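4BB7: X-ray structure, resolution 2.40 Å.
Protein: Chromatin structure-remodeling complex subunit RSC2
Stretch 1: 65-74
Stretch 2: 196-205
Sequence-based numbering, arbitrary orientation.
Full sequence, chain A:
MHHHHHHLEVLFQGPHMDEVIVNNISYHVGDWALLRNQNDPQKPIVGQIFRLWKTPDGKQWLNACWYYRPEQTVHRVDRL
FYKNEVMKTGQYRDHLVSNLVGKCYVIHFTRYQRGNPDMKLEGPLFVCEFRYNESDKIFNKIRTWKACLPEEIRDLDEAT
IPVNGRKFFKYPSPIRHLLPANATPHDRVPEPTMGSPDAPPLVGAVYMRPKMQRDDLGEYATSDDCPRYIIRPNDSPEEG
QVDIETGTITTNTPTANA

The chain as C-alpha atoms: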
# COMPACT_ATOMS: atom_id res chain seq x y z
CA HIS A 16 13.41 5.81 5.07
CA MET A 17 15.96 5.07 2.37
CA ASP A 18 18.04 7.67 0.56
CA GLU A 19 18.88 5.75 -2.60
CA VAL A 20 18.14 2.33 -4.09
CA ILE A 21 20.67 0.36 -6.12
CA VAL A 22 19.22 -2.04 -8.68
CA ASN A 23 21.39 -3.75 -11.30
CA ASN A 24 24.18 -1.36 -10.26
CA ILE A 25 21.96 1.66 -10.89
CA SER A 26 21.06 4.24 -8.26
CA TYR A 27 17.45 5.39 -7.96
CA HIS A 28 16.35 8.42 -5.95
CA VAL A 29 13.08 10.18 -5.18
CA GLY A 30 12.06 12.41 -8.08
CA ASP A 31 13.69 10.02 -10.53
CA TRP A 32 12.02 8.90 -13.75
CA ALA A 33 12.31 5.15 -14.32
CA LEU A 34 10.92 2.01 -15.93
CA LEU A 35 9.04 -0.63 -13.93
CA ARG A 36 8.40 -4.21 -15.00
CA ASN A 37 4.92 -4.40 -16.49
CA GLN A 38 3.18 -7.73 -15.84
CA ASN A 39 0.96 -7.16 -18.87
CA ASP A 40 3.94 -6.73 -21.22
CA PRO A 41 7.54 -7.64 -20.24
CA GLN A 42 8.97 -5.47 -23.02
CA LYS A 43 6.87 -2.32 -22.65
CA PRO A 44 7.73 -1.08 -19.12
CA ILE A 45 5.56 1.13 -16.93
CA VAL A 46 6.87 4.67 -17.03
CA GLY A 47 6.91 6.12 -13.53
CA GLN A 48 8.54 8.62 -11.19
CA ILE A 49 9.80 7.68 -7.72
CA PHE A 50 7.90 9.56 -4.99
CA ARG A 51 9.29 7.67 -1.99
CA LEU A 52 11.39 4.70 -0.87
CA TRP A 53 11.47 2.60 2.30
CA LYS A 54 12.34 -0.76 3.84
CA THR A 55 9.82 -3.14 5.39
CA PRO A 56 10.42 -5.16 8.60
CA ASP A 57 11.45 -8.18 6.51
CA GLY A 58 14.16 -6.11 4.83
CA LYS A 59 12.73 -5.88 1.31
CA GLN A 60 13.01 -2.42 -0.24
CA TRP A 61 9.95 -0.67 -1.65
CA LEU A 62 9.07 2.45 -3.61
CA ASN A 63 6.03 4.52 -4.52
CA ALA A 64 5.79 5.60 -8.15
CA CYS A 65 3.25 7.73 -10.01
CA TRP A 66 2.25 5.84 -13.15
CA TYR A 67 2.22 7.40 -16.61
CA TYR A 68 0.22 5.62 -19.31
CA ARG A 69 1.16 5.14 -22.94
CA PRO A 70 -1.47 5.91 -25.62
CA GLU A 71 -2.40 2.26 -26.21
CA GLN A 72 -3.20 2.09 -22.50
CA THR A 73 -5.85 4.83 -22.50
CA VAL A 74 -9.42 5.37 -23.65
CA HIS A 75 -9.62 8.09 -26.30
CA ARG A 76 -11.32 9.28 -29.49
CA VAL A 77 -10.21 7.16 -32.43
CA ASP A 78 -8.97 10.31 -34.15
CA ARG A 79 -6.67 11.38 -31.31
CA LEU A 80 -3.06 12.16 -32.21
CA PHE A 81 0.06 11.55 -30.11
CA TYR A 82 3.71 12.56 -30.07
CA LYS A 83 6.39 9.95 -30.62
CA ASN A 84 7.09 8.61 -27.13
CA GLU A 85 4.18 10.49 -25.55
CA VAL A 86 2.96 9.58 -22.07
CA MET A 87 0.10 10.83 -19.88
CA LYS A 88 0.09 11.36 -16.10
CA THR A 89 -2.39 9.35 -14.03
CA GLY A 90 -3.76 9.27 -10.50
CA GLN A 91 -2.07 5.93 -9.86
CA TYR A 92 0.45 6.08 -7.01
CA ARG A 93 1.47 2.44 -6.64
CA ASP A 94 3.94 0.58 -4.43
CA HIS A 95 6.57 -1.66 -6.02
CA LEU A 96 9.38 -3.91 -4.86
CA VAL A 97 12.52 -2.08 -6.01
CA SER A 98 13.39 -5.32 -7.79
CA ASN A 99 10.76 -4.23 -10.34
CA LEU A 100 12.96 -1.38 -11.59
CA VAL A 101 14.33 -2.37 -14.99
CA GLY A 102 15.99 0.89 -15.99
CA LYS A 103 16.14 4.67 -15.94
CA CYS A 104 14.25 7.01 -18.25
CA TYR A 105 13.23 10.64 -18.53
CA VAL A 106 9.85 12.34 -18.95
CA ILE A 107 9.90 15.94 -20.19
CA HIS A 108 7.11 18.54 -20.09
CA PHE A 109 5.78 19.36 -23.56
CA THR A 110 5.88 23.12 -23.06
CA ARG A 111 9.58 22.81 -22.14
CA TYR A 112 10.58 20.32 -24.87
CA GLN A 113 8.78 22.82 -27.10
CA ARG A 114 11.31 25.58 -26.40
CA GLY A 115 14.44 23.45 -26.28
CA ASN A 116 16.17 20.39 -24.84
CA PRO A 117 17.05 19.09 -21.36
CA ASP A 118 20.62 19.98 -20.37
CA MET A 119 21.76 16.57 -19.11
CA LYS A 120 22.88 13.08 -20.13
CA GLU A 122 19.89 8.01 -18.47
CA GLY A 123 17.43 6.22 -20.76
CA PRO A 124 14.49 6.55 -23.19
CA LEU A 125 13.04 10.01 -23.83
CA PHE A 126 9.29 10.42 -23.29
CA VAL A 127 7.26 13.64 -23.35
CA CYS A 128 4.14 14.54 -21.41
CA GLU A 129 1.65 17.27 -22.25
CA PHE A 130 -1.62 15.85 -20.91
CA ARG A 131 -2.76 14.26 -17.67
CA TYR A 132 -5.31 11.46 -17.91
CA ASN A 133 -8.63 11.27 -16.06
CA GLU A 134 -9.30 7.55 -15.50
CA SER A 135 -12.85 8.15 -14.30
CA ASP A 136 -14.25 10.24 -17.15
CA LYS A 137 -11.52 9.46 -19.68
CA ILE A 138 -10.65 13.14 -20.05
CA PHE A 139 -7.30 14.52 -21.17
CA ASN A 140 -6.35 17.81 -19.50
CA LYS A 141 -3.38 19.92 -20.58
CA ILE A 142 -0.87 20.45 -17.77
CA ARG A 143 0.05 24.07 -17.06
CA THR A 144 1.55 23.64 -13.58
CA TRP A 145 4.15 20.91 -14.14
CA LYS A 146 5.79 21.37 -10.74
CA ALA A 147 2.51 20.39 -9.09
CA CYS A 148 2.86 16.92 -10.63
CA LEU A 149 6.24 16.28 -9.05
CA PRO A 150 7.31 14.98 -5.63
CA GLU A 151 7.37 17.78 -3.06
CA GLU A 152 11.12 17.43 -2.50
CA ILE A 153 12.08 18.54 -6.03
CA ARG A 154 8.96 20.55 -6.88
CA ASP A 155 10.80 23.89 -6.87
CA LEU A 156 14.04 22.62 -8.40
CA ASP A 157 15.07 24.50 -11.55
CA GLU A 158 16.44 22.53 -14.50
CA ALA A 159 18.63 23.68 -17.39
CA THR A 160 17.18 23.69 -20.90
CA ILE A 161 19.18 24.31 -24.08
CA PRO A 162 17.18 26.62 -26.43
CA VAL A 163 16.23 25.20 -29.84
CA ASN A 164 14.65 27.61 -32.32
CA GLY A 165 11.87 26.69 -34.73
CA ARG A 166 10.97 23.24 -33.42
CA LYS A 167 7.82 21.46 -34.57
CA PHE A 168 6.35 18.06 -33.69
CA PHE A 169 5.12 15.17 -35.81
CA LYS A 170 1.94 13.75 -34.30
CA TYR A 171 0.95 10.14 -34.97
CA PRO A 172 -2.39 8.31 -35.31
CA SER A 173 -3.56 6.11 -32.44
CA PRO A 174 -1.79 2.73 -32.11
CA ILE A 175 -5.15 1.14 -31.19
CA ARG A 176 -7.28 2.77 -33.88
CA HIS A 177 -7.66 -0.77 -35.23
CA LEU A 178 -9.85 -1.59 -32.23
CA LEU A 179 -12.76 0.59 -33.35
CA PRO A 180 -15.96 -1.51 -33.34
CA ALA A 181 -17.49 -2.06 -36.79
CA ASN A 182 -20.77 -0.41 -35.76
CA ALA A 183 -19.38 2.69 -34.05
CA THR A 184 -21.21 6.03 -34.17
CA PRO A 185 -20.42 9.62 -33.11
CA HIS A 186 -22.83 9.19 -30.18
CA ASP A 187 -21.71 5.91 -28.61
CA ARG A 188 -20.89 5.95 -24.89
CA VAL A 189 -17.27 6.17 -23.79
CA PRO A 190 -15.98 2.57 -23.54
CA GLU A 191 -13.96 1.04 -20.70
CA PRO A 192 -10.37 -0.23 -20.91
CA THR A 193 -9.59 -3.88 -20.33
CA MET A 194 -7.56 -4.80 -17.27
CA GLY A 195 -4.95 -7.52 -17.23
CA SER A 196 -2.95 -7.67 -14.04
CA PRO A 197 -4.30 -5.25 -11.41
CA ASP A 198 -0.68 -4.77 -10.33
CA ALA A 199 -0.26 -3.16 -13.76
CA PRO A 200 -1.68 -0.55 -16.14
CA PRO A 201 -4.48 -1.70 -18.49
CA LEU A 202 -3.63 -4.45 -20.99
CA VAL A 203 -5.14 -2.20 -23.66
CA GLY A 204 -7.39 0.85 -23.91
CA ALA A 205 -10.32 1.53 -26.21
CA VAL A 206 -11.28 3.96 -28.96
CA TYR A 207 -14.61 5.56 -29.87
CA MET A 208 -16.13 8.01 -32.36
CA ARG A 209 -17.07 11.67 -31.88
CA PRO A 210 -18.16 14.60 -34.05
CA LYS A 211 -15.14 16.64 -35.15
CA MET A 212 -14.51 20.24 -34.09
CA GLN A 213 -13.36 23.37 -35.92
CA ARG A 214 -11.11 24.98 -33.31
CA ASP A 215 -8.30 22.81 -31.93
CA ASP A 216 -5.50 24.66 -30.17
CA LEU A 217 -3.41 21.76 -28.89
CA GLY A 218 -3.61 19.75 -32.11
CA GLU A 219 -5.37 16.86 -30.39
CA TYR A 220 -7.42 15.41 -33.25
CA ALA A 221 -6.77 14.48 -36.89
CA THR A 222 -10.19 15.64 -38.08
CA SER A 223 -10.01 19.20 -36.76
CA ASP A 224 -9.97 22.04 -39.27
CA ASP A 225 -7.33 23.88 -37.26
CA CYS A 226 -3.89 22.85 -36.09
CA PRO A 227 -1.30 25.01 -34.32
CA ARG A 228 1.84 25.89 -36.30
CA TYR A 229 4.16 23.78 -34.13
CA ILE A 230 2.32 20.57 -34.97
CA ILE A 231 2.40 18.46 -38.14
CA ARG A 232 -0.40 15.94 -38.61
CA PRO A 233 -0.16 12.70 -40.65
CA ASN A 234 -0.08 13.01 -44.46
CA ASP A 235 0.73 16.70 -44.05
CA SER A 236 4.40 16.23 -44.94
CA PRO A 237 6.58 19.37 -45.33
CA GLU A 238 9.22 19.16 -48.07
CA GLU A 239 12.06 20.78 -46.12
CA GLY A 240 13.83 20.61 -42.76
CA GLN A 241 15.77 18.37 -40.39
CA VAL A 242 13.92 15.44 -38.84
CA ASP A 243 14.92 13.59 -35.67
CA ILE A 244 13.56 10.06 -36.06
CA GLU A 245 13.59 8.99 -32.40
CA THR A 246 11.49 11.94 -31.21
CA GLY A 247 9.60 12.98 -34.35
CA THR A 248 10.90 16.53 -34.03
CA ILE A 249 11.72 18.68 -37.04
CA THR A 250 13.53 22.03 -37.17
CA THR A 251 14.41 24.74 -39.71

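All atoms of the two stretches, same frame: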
# COMPACT_ATOMS: atom_id res chain seq x y z
N CYS A 65 4.43 7.24 -9.31
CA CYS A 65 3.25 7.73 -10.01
C CYS A 65 3.28 7.25 -11.45
O CYS A 65 4.17 7.61 -12.22
CB CYS A 65 3.19 9.26 -9.97
SG CYS A 65 1.69 9.96 -10.73
N TRP A 66 2.30 6.43 -11.82
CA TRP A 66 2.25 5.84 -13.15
C TRP A 66 1.95 6.86 -14.24
O TRP A 66 1.22 7.83 -14.02
CB TRP A 66 1.22 4.71 -13.21
CG TRP A 66 1.65 3.46 -12.51
CD1 TRP A 66 2.87 3.21 -11.95
CD2 TRP A 66 0.86 2.28 -12.31
NE1 TRP A 66 2.89 1.94 -11.41
CE2 TRP A 66 1.67 1.35 -11.62
CE3 TRP A 66 -0.44 1.91 -12.64
CZ2 TRP A 66 1.22 0.09 -11.25
CZ3 TRP A 66 -0.89 0.65 -12.28
CH2 TRP A 66 -0.06 -0.25 -11.60
N TYR A 67 2.53 6.63 -15.42
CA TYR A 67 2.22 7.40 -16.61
C TYR A 67 1.89 6.43 -17.74
O TYR A 67 2.71 5.59 -18.10
CB TYR A 67 3.41 8.28 -17.01
CG TYR A 67 3.63 9.47 -16.10
CD1 TYR A 67 3.95 9.30 -14.76
CD2 TYR A 67 3.55 10.77 -16.59
CE1 TYR A 67 4.16 10.38 -13.92
CE2 TYR A 67 3.77 11.86 -15.77
CZ TYR A 67 4.07 11.66 -14.43
OH TYR A 67 4.28 12.74 -13.61
N TYR A 68 0.68 6.55 -18.28
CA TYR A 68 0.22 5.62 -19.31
C TYR A 68 0.80 5.95 -20.68
O TYR A 68 1.17 7.09 -20.96
CB TYR A 68 -1.31 5.62 -19.39
CG TYR A 68 -2.00 4.94 -18.22
CD1 TYR A 68 -1.27 4.23 -17.28
CD2 TYR A 68 -3.37 5.01 -18.08
CE1 TYR A 68 -1.90 3.60 -16.22
CE2 TYR A 68 -4.01 4.39 -17.02
CZ TYR A 68 -3.27 3.69 -16.09
OH TYR A 68 -3.90 3.07 -15.03
N ARG A 69 0.87 4.93 -21.54
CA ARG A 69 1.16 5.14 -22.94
C ARG A 69 -0.19 5.19 -23.65
O ARG A 69 -1.19 4.73 -23.10
CB ARG A 69 2.01 4.00 -23.50
CG ARG A 69 3.26 3.68 -22.70
CD ARG A 69 3.98 2.49 -23.32
NE ARG A 69 5.10 2.02 -22.51
CZ ARG A 69 6.38 2.25 -22.79
NH1 ARG A 69 6.71 2.96 -23.86
NH2 ARG A 69 7.33 1.78 -22.00
N PRO A 70 -0.22 5.75 -24.88
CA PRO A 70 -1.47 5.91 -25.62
C PRO A 70 -2.31 4.64 -25.68
O PRO A 70 -3.51 4.66 -25.38
CB PRO A 70 -0.99 6.30 -27.02
CG PRO A 70 0.33 6.97 -26.79
CD PRO A 70 0.95 6.24 -25.64
N GLU A 71 -1.69 3.53 -26.07
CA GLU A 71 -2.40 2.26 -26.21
C GLU A 71 -3.07 1.83 -24.91
O GLU A 71 -3.91 0.93 -24.91
CB GLU A 71 -1.46 1.16 -26.69
CG GLU A 71 -0.28 0.89 -25.76
CD GLU A 71 0.97 1.67 -26.14
OE1 GLU A 71 0.86 2.72 -26.81
OE2 GLU A 71 2.08 1.22 -25.77
N GLN A 72 -2.69 2.47 -23.81
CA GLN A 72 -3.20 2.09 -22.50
C GLN A 72 -4.36 2.97 -22.04
O GLN A 72 -4.87 2.79 -20.93
CB GLN A 72 -2.07 2.11 -21.46
CG GLN A 72 -1.04 1.01 -21.66
CD GLN A 72 0.20 1.20 -20.79
OE1 GLN A 72 0.60 2.33 -20.50
NE2 GLN A 72 0.81 0.10 -20.39
N THR A 73 -4.78 3.91 -22.88
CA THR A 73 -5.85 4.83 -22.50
C THR A 73 -7.11 4.67 -23.35
O THR A 73 -7.11 4.02 -24.40
CB THR A 73 -5.40 6.31 -22.59
OG1 THR A 73 -4.91 6.58 -23.91
CG2 THR A 73 -4.30 6.60 -21.57
N VAL A 74 -8.19 5.28 -22.88
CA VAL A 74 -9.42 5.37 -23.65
C VAL A 74 -9.49 6.76 -24.27
O VAL A 74 -9.43 7.77 -23.56
CB VAL A 74 -10.65 5.13 -22.76
CG1 VAL A 74 -11.93 5.33 -23.55
CG2 VAL A 74 -10.60 3.74 -22.15
N SER A 196 -3.35 -7.69 -15.43
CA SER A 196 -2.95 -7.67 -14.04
C SER A 196 -3.42 -6.37 -13.41
O SER A 196 -3.34 -5.31 -14.03
CB SER A 196 -1.44 -7.80 -13.91
OG SER A 196 -1.03 -7.48 -12.59
N PRO A 197 -3.93 -6.45 -12.17
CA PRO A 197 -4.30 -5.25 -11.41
C PRO A 197 -3.06 -4.56 -10.86
O PRO A 197 -3.08 -3.36 -10.57
CB PRO A 197 -5.15 -5.82 -10.27
CG PRO A 197 -4.65 -7.20 -10.08
CD PRO A 197 -4.27 -7.69 -11.45
N ASP A 198 -1.97 -5.32 -10.72
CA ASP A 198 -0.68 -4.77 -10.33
C ASP A 198 0.00 -4.13 -11.54
O ASP A 198 1.22 -4.03 -11.58
CB ASP A 198 0.23 -5.87 -9.79
CG ASP A 198 -0.46 -6.74 -8.75
OD1 ASP A 198 -1.35 -6.22 -8.05
OD2 ASP A 198 -0.09 -7.93 -8.64
N ALA A 199 -0.79 -3.71 -12.52
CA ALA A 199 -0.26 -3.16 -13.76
C ALA A 199 -1.27 -2.28 -14.47
O ALA A 199 -2.48 -2.43 -14.27
CB ALA A 199 0.20 -4.29 -14.67
N PRO A 200 -0.79 -1.37 -15.32
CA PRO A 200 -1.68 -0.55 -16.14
C PRO A 200 -2.55 -1.45 -17.02
O PRO A 200 -2.27 -2.64 -17.09
CB PRO A 200 -0.71 0.26 -17.01
CG PRO A 200 0.57 0.27 -16.25
CD PRO A 200 0.63 -1.05 -15.55
N PRO A 201 -3.57 -0.89 -17.67
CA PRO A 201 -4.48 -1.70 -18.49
C PRO A 201 -3.73 -2.47 -19.57
O PRO A 201 -2.71 -1.99 -20.07
CB PRO A 201 -5.40 -0.66 -19.14
CG PRO A 201 -5.34 0.52 -18.23
CD PRO A 201 -3.93 0.54 -17.71
N LEU A 202 -4.22 -3.66 -19.91
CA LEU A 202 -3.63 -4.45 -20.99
C LEU A 202 -3.79 -3.72 -22.32
O LEU A 202 -2.93 -3.81 -23.20
CB LEU A 202 -4.26 -5.84 -21.06
CG LEU A 202 -3.67 -6.80 -22.10
CD1 LEU A 202 -2.19 -7.04 -21.84
CD2 LEU A 202 -4.44 -8.12 -22.11
N VAL A 203 -4.90 -3.00 -22.47
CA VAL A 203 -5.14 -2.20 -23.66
C VAL A 203 -6.36 -1.30 -23.47
O VAL A 203 -7.33 -1.70 -22.82
CB VAL A 203 -5.33 -3.07 -24.92
CG1 VAL A 203 -6.55 -3.96 -24.77
CG2 VAL A 203 -5.45 -2.20 -26.17
N GLY A 204 -6.29 -0.09 -24.01
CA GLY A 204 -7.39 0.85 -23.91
C GLY A 204 -8.38 0.67 -25.04
O GLY A 204 -8.31 -0.31 -25.78
N ALA A 205 -9.30 1.61 -25.17
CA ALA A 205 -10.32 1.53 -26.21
C ALA A 205 -10.43 2.84 -26.99
O ALA A 205 -9.95 3.89 -26.53
CB ALA A 205 -11.67 1.17 -25.61

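Stretch 2 has no regular secondary structure, yet it follows stretch 1 from the end of a strand, 65-68, through a short 3-10 segment, 70-72, and into the loop beyond. The contact opens on aromatic rings and closes on backbone.

At the start, S196 lies out of reach, and within the turn it begins, D198 N to S196 OG (3.0 Å) and A199 N to S196 O (3.4 Å) are weak bonds. This turn brings main chain to the W66 indole: D198 C sits at the ring edge, and A199 CA approaches W66 CH2 to 3.6 Å, while the A199 methyl points away.

The next two residues set the clearest rule, one proline per aromatic face. P200 lays its CD over the six-membered ring of W66, 4.2 Å from the centroid, and P201 CD lies 4.0 Å from the centroid of the Y68 ring. Proline CD hydrogens, polarised by the adjacent nitrogen, suit a pi cloud. P200 also uses CB, 3.6 Å from Y68 CE1, so it touches both rings. Q72 extends this surface, its O 3.6 Å from P201 CG; its OE1 accepts from R69 N (2.8 Å), tying the side chain back to its own turn.

The CA-to-CB bonds of L202 and V203 point away, though V203 CG2 still comes within 3.7 Å of E71 O, and the backbone takes over. G204 N donates to E71 O (2.7 Å, 162°), a short, nearly straight bond, while V203 CA stands 3.6 Å from the same oxygen. G204 CA then meets T73 O at 3.2 Å. A CB here would fall 1.8 Å from T73 O, so this close approach depends on glycine.

Finally, A205 O receives a CA-H...O contact from V74 CA (3.3 Å), and A205 CB rests loosely against V74 CG2 at 4.4 Å.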